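Local coordinates for terminal uridylyltransferase 1 (Trypanosoma brucei, PDB 5HZD), which adds uridines to the 3' ends of guide RNAs, ribosomal RNAs and some mRNAs and takes part in mitochondrial RNA editing, at residues His87-Arg99 / Ser246-Pro258. Numbering follows the deposited sequence. Where two conformers were deposited one is given.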
loop_
_atom_site.group_PDB
_atom_site.type_symbol
_atom_site.label_atom_id
_atom_site.label_comp_id
_atom_site.label_asym_id
_atom_site.label_seq_id
_atom_site.Cartn_x
_atom_site.Cartn_y
_atom_site.Cartn_z
ATOM N N HIS A 87 -4.674 -6.964 -12.697
ATOM C CA HIS A 87 -5.984 -7.618 -12.775
ATOM C C HIS A 87 -5.844 -9.086 -13.176
ATOM O O HIS A 87 -6.513 -9.974 -12.614
ATOM C CB HIS A 87 -6.912 -6.936 -13.771
ATOM C CG HIS A 87 -7.274 -5.523 -13.422
ATOM N ND1 HIS A 87 -8.107 -4.776 -14.219
ATOM C CD2 HIS A 87 -6.953 -4.744 -12.362
ATOM C CE1 HIS A 87 -8.268 -3.580 -13.678
ATOM N NE2 HIS A 87 -7.579 -3.531 -12.559
ATOM N N ARG A 88 -5.002 -9.348 -14.163
ATOM C CA ARG A 88 -4.817 -10.726 -14.595
ATOM C C ARG A 88 -4.152 -11.543 -13.495
ATOM O O ARG A 88 -4.538 -12.704 -13.241
ATOM C CB ARG A 88 -4.017 -10.769 -15.884
ATOM C CG ARG A 88 -4.801 -10.134 -17.023
ATOM C CD ARG A 88 -4.268 -10.461 -18.400
ATOM N NE ARG A 88 -3.031 -9.749 -18.662
ATOM C CZ ARG A 88 -2.954 -8.512 -19.139
ATOM N NH1 ARG A 88 -4.057 -7.820 -19.444
ATOM N NH2 ARG A 88 -1.755 -7.968 -19.330
ATOM N N ALA A 89 -3.142 -10.969 -12.828
ATOM C CA ALA A 89 -2.516 -11.681 -11.722
ATOM C C ALA A 89 -3.508 -12.039 -10.622
ATOM O O ALA A 89 -3.455 -13.132 -10.051
ATOM C CB ALA A 89 -1.333 -10.861 -11.139
ATOM N N ARG A 90 -4.430 -11.117 -10.329
ATOM C CA ARG A 90 -5.452 -11.341 -9.310
ATOM C C ARG A 90 -6.327 -12.527 -9.705
ATOM O O ARG A 90 -6.607 -13.383 -8.878
ATOM C CB ARG A 90 -6.358 -10.091 -9.170
ATOM C CG ARG A 90 -7.291 -10.142 -7.942
ATOM C CD ARG A 90 -8.551 -9.271 -8.147
ATOM N NE ARG A 90 -9.239 -9.785 -9.316
ATOM C CZ ARG A 90 -10.030 -10.841 -9.281
ATOM N NH1 ARG A 90 -10.292 -11.445 -8.106
ATOM N NH2 ARG A 90 -10.544 -11.298 -10.416
ATOM N N ALA A 91 -6.773 -12.567 -10.969
ATOM C CA ALA A 91 -7.613 -13.671 -11.415
ATOM C C ALA A 91 -6.846 -14.972 -11.353
ATOM O O ALA A 91 -7.426 -16.016 -10.994
ATOM C CB ALA A 91 -8.140 -13.414 -12.824
ATOM N N GLN A 92 -5.558 -14.932 -11.689
ATOM C CA GLN A 92 -4.705 -16.134 -11.586
ATOM C C GLN A 92 -4.631 -16.637 -10.154
ATOM O O GLN A 92 -4.814 -17.821 -9.879
ATOM C CB GLN A 92 -3.303 -15.835 -12.154
ATOM C CG GLN A 92 -3.365 -15.614 -13.653
ATOM C CD GLN A 92 -2.230 -14.790 -14.211
ATOM O OE1 GLN A 92 -1.166 -14.647 -13.573
ATOM N NE2 GLN A 92 -2.413 -14.286 -15.418
ATOM N N LEU A 93 -4.375 -15.727 -9.220
ATOM C CA LEU A 93 -4.310 -16.110 -7.819
ATOM C C LEU A 93 -5.647 -16.665 -7.348
ATOM O O LEU A 93 -5.679 -17.630 -6.577
ATOM C CB LEU A 93 -3.871 -14.924 -6.946
ATOM C CG LEU A 93 -3.722 -15.299 -5.467
ATOM C CD1 LEU A 93 -2.654 -16.379 -5.202
ATOM C CD2 LEU A 93 -3.355 -14.010 -4.670
ATOM N N GLU A 94 -6.754 -16.128 -7.860
ATOM C CA GLU A 94 -8.049 -16.607 -7.387
ATOM C C GLU A 94 -8.273 -18.046 -7.791
ATOM O O GLU A 94 -8.837 -18.826 -7.023
ATOM C CB GLU A 94 -9.171 -15.705 -7.882
ATOM C CG GLU A 94 -10.536 -16.023 -7.289
ATOM C CD GLU A 94 -11.524 -14.929 -7.618
ATOM O OE1 GLU A 94 -12.364 -15.155 -8.520
ATOM O OE2 GLU A 94 -11.478 -13.826 -6.994
ATOM N N CYS A 95 -7.784 -18.443 -8.960
ATOM C CA CYS A 95 -7.841 -19.850 -9.398
ATOM C C CYS A 95 -7.128 -20.760 -8.432
ATOM O O CYS A 95 -7.557 -21.888 -8.153
ATOM C CB CYS A 95 -7.160 -19.999 -10.749
ATOM S SG CYS A 95 -7.975 -19.215 -12.118
ATOM N N VAL A 96 -5.993 -20.279 -7.935
ATOM C CA VAL A 96 -5.203 -21.096 -7.029
ATOM C C VAL A 96 -5.914 -21.197 -5.685
ATOM O O VAL A 96 -6.113 -22.312 -5.153
ATOM C CB VAL A 96 -3.801 -20.483 -6.807
ATOM C CG1 VAL A 96 -3.029 -21.327 -5.771
ATOM C CG2 VAL A 96 -3.042 -20.390 -8.112
ATOM N N VAL A 97 -6.332 -20.056 -5.112
ATOM C CA VAL A 97 -6.869 -20.127 -3.754
ATOM C C VAL A 97 -8.220 -20.818 -3.686
ATOM O O VAL A 97 -8.551 -21.377 -2.640
ATOM C CB VAL A 97 -6.900 -18.776 -3.036
ATOM C CG1 VAL A 97 -5.509 -18.127 -3.087
ATOM C CG2 VAL A 97 -7.904 -17.889 -3.669
ATOM N N ARG A 98 -8.988 -20.824 -4.780
ATOM C CA ARG A 98 -10.255 -21.577 -4.747
ATOM C C ARG A 98 -10.071 -23.072 -4.625
ATOM O O ARG A 98 -10.996 -23.766 -4.249
ATOM C CB ARG A 98 -11.134 -21.236 -5.954
ATOM C CG ARG A 98 -11.715 -19.838 -5.821
ATOM C CD ARG A 98 -12.647 -19.478 -6.969
ATOM N NE ARG A 98 -13.804 -20.371 -6.901
ATOM C CZ ARG A 98 -14.792 -20.411 -7.787
ATOM N NH1 ARG A 98 -15.796 -21.261 -7.603
ATOM N NH2 ARG A 98 -14.756 -19.640 -8.856
ATOM N N ARG A 99 -8.895 -23.596 -4.927
ATOM C CA ARG A 99 -8.652 -25.024 -4.696
ATOM C C ARG A 99 -8.547 -25.312 -3.199
ATOM O O ARG A 99 -8.892 -26.401 -2.751
ATOM C CB ARG A 99 -7.399 -25.501 -5.445
ATOM C CG ARG A 99 -6.834 -26.872 -5.017
ATOM C CD ARG A 99 -7.659 -28.086 -5.490
ATOM N NE ARG A 99 -8.250 -27.927 -6.818
ATOM C CZ ARG A 99 -7.611 -28.144 -7.964
ATOM N NH1 ARG A 99 -6.336 -28.516 -7.961
ATOM N NH2 ARG A 99 -8.249 -27.979 -9.117
ATOM N N SER A 246 -4.980 -17.575 -22.948
ATOM C CA SER A 246 -4.488 -16.437 -22.176
ATOM C C SER A 246 -3.624 -16.951 -21.036
ATOM O O SER A 246 -3.628 -18.139 -20.737
ATOM C CB SER A 246 -5.654 -15.639 -21.605
ATOM O OG SER A 246 -6.290 -16.348 -20.559
ATOM N N THR A 247 -2.876 -16.051 -20.410
ATOM C CA THR A 247 -2.094 -16.423 -19.228
ATOM C C THR A 247 -2.985 -16.823 -18.068
ATOM O O THR A 247 -2.604 -17.647 -17.247
ATOM C CB THR A 247 -1.174 -15.263 -18.785
ATOM O OG1 THR A 247 -1.939 -14.053 -18.735
ATOM C CG2 THR A 247 -0.026 -15.085 -19.772
ATOM N N THR A 248 -4.168 -16.230 -17.955
ATOM C CA THR A 248 -5.067 -16.614 -16.881
ATOM C C THR A 248 -5.616 -18.027 -17.132
ATOM O O THR A 248 -5.671 -18.851 -16.205
ATOM C CB THR A 248 -6.204 -15.596 -16.706
ATOM O OG1 THR A 248 -5.628 -14.303 -16.452
ATOM C CG2 THR A 248 -7.073 -15.961 -15.539
ATOM N N ALA A 249 -6.012 -18.313 -18.372
ATOM C CA ALA A 249 -6.429 -19.678 -18.685
ATOM C C ALA A 249 -5.303 -20.672 -18.422
ATOM O O ALA A 249 -5.565 -21.809 -18.037
ATOM C CB ALA A 249 -6.912 -19.800 -20.144
ATOM N N ALA A 250 -4.055 -20.257 -18.623
ATOM C CA ALA A 250 -2.929 -21.156 -18.419
ATOM C C ALA A 250 -2.797 -21.533 -16.944
ATOM O O ALA A 250 -2.525 -22.685 -16.612
ATOM C CB ALA A 250 -1.638 -20.553 -18.944
ATOM N N VAL A 251 -2.997 -20.575 -16.047
ATOM C CA VAL A 251 -2.988 -20.908 -14.623
ATOM C C VAL A 251 -4.217 -21.747 -14.226
ATOM O O VAL A 251 -4.110 -22.687 -13.449
ATOM C CB VAL A 251 -2.865 -19.632 -13.777
ATOM C CG1 VAL A 251 -2.926 -19.979 -12.285
ATOM C CG2 VAL A 251 -1.556 -18.910 -14.127
ATOM N N ARG A 252 -5.382 -21.402 -14.768
ATOM C CA ARG A 252 -6.603 -22.156 -14.518
ATOM C C ARG A 252 -6.405 -23.611 -14.959
ATOM O O ARG A 252 -6.794 -24.537 -14.223
ATOM C CB ARG A 252 -7.799 -21.445 -15.192
ATOM C CG ARG A 252 -9.192 -21.956 -14.776
ATOM C CD ARG A 252 -10.327 -21.061 -15.350
ATOM N NE ARG A 252 -10.362 -19.743 -14.709
ATOM C CZ ARG A 252 -10.230 -18.579 -15.338
ATOM N NH1 ARG A 252 -10.071 -18.534 -16.658
ATOM N NH2 ARG A 252 -10.275 -17.444 -14.642
ATOM N N ALA A 253 -5.761 -23.830 -16.108
ATOM C CA ALA A 253 -5.448 -25.194 -16.569
ATOM C C ALA A 253 -4.462 -25.920 -15.649
ATOM O O ALA A 253 -4.624 -27.105 -15.368
ATOM C CB ALA A 253 -4.925 -25.184 -18.014
ATOM N N ALA A 254 -3.425 -25.229 -15.188
ATOM C CA ALA A 254 -2.438 -25.845 -14.275
ATOM C C ALA A 254 -3.040 -26.203 -12.921
ATOM O O ALA A 254 -2.512 -27.064 -12.199
ATOM C CB ALA A 254 -1.257 -24.908 -14.094
ATOM N N MET A 255 -4.174 -25.593 -12.598
ATOM C CA MET A 255 -4.897 -25.914 -11.358
ATOM C C MET A 255 -5.893 -27.055 -11.503
ATOM O O MET A 255 -6.566 -27.401 -10.537
ATOM C CB MET A 255 -5.591 -24.670 -10.786
ATOM C CG MET A 255 -4.629 -23.619 -10.224
ATOM S SD MET A 255 -3.512 -24.285 -8.968
ATOM C CE MET A 255 -4.734 -24.869 -7.791
ATOM N N CYS A 256 -6.003 -27.649 -12.691
ATOM C CA CYS A 256 -6.962 -28.743 -12.858
ATOM C C CYS A 256 -6.521 -29.940 -12.022
ATOM O O CYS A 256 -5.368 -30.036 -11.592
ATOM C CB CYS A 256 -7.164 -29.129 -14.334
ATOM S SG CYS A 256 -5.861 -30.170 -15.020
ATOM N N SER A 257 -7.446 -30.846 -11.745
ATOM C CA SER A 257 -7.046 -32.046 -11.039
ATOM C C SER A 257 -7.364 -33.265 -11.889
ATOM O O SER A 257 -8.489 -33.780 -11.874
ATOM C CB SER A 257 -7.673 -32.122 -9.641
ATOM O OG SER A 257 -8.960 -31.540 -9.630
ATOM N N PRO A 258 -6.360 -33.744 -12.641
ATOM C CA PRO A 258 -6.590 -34.879 -13.546
ATOM C C PRO A 258 -6.981 -36.146 -12.797
ATOM O O PRO A 258 -6.496 -36.386 -11.702
ATOM C CB PRO A 258 -5.224 -35.073 -14.218
ATOM C CG PRO A 258 -4.472 -33.779 -13.976
ATOM C CD PRO A 258 -4.957 -33.288 -12.652
HETATM O O HOH W 1 -10.117 -16.556 -11.687
#
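M255 lays its thioether against V96, SD 4.0 Å from V96 CG2, and carries its CE methyl on to the CB of R99, 3.6 Å away. Its side chain bends at both chi2 (-55°) and chi3 (-59°) and crosses the valine at about a right angle. The methionine stands just beyond the last turn of helix 247-254, which packs nearly parallel to residues 87-99 of helix 80-100: the axes of the two segments are inclined by 11° and come within 8.8 Å. A91 CB meets the T248 methyl, and V251 CG2 lies 3.8 Å from Q92 CG. In one of its two conformers, C95 SG lies 3.6 Å from R252 NE; beside the sulfur, a water in the guanidinium plane accepts from R252 NH2 and donates to A91 O. The amide of Q92 supplies the direct polar link, a weak bond of 3.4 Å from NE2 to T248 OG1, and is anchored at both ends from outside, OE1 by L280 N and NE2 by E279. E279 also hydrogen-bonds T247 and salt-bridges R88, and so links the side of helix 80-100 to the first turn of helix 247-254. Helix 80-100 thus joins the palm of this nucleotidyltransferase, where its other sides meet strand 105-109 and helix 143-156, to helix 247-254, which follows strand 239-244 of the four-stranded antiparallel sheet and touches helix 209-223.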